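Local coordinates for type III pantothenate kinase (Campylobacter jejuni, PDB 2NRH), which probably catalyses the ATP-dependent phosphorylation of pantothenate, the first step of coenzyme A biosynthesis, and probably works as a homodimer, at residues K145-D148 / A149-G153. The protein carries 2 engineered substitutions. Numbering follows the deposited sequence.
Sequences KTMD and ALSYG
With its OG beside the backbone N (chi1 -43°), Ser151 folds its hydroxyl back along the helix onto the carbonyl of Met147, while Thr146 keeps CG2 anti to its own N, a setting that leaves the methyl beside the carbonyl carbon and able to meet Leu150 one turn later. The Ser151 hydroxyl OG donates to Met147 O at 2.6 Å. Met147 O also accepts Ser151 N at 3.1 Å, and the two donors arrive from opposite faces of the carbonyl plane, so one acceptor is gripped twice by a single residue. OG has a second partner in the backbone N of Asn134, which ties the buried serine to the preceding loop; the carboxylate of Asp148 takes the side-chain amide of that asparagine through OD2.

On another side of the turn, Thr146 and Leu150 meet at an oblique angle, CG2 to CD1 at 4.1 Å. CG of Leu150 comes nearer still to the backbone, 3.3 Å from Thr146 O, and Thr146 O receives Leu150 N at 3.1 Å. The hydroxyl of Thr146 faces elsewhere, hydrogen-bonded to the Tyr70 hydroxyl of the second subunit, where Tyr70 is a predicted substrate-binding residue. Ala149 packs on the same tyrosine, and the Tyr152 ring meets Phe110 of that subunit.

Lys145 occupies the N-cap position, its carbonyl O accepting Ala149 N at 2.8 Å. Tyr152 N continues the series, to Asp148 O at 2.9 Å. The arrangement is the first turns of an alpha helix, with i to i+4 backbone bonds and a serine hydroxyl doubling one of them, here opening helix 146-165 at the dimer interface of an actin-like ATPase (ASKHA) kinase fold.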
loop_
_atom_site.group_PDB
_atom_site.type_symbol
_atom_site.label_atom_id
_atom_site.label_comp_id
_atom_site.label_asym_id
_atom_site.label_seq_id
_atom_site.Cartn_x
_atom_site.Cartn_y
_atom_site.Cartn_z
ATOM N N LYS B 145 15.600 -6.448 9.943
ATOM C CA LYS B 145 14.638 -6.783 10.977
ATOM C C LYS B 145 13.214 -6.417 10.480
ATOM O O LYS B 145 13.066 -5.541 9.619
ATOM C CB LYS B 145 14.996 -6.056 12.294
ATOM C CG LYS B 145 15.145 -4.541 12.204
ATOM C CD LYS B 145 15.800 -3.996 13.467
ATOM C CE LYS B 145 15.104 -2.701 13.998
ATOM N NZ LYS B 145 15.404 -2.411 15.476
ATOM N N THR B 146 12.198 -7.090 11.026
ATOM C CA THR B 146 10.815 -6.921 10.601
ATOM C C THR B 146 10.223 -5.493 10.640
ATOM O O THR B 146 9.484 -5.121 9.719
ATOM C CB THR B 146 9.863 -7.962 11.243
ATOM O OG1 THR B 146 10.197 -9.258 10.738
ATOM C CG2 THR B 146 8.434 -7.689 10.862
ATOM N N MET B 147 10.544 -4.718 11.679
ATOM C CA MET B 147 10.190 -3.294 11.716
ATOM C C MET B 147 10.649 -2.599 10.430
ATOM O O MET B 147 9.907 -1.825 9.829
ATOM C CB MET B 147 10.808 -2.596 12.952
ATOM C CG MET B 147 10.854 -1.033 12.897
ATOM S SD MET B 147 11.169 -0.124 14.479
ATOM C CE MET B 147 9.762 -0.707 15.386
ATOM N N ASP B 148 11.886 -2.868 10.038
ATOM C CA ASP B 148 12.482 -2.206 8.904
ATOM C C ASP B 148 11.947 -2.804 7.619
ATOM O O ASP B 148 11.845 -2.089 6.608
ATOM C CB ASP B 148 14.032 -2.273 8.939
ATOM C CG ASP B 148 14.665 -1.285 9.930
ATOM O OD1 ASP B 148 15.865 -1.493 10.250
ATOM O OD2 ASP B 148 14.007 -0.307 10.399
ATOM N N ALA B 149 11.619 -4.095 7.640
ATOM C CA ALA B 149 11.077 -4.751 6.455
ATOM C C ALA B 149 9.705 -4.137 6.008
ATOM O O ALA B 149 9.447 -3.968 4.795
ATOM C CB ALA B 149 10.976 -6.222 6.656
ATOM N N LEU B 150 8.884 -3.796 7.007
ATOM C CA LEU B 150 7.657 -3.025 6.852
ATOM C C LEU B 150 7.875 -1.574 6.431
ATOM O O LEU B 150 7.217 -1.057 5.487
ATOM C CB LEU B 150 6.850 -3.074 8.156
ATOM C CG LEU B 150 6.473 -4.502 8.640
ATOM C CD1 LEU B 150 5.929 -4.492 10.074
ATOM C CD2 LEU B 150 5.540 -5.331 7.713
ATOM N N SER B 151 8.778 -0.889 7.136
ATOM C CA SER B 151 8.978 0.527 6.861
ATOM C C SER B 151 9.512 0.722 5.482
ATOM O O SER B 151 9.155 1.688 4.822
ATOM C CB SER B 151 9.890 1.172 7.878
ATOM O OG SER B 151 9.497 0.697 9.133
ATOM N N TYR B 152 10.341 -0.224 5.029
ATOM C CA TYR B 152 10.951 -0.149 3.718
ATOM C C TYR B 152 9.897 -0.423 2.646
ATOM O O TYR B 152 9.810 0.286 1.637
ATOM C CB TYR B 152 12.080 -1.147 3.625
ATOM C CG TYR B 152 12.794 -1.202 2.267
ATOM C CD1 TYR B 152 14.070 -0.626 2.086
ATOM C CD2 TYR B 152 12.206 -1.862 1.178
ATOM C CE1 TYR B 152 14.736 -0.715 0.831
ATOM C CE2 TYR B 152 12.849 -1.967 -0.058
ATOM C CZ TYR B 152 14.112 -1.386 -0.222
ATOM O OH TYR B 152 14.714 -1.512 -1.462
ATOM N N GLY B 153 9.099 -1.457 2.889
ATOM C CA GLY B 153 8.075 -1.855 1.953
ATOM C C GLY B 153 7.195 -0.646 1.652
ATOM O O GLY B 153 7.015 -0.283 0.507
#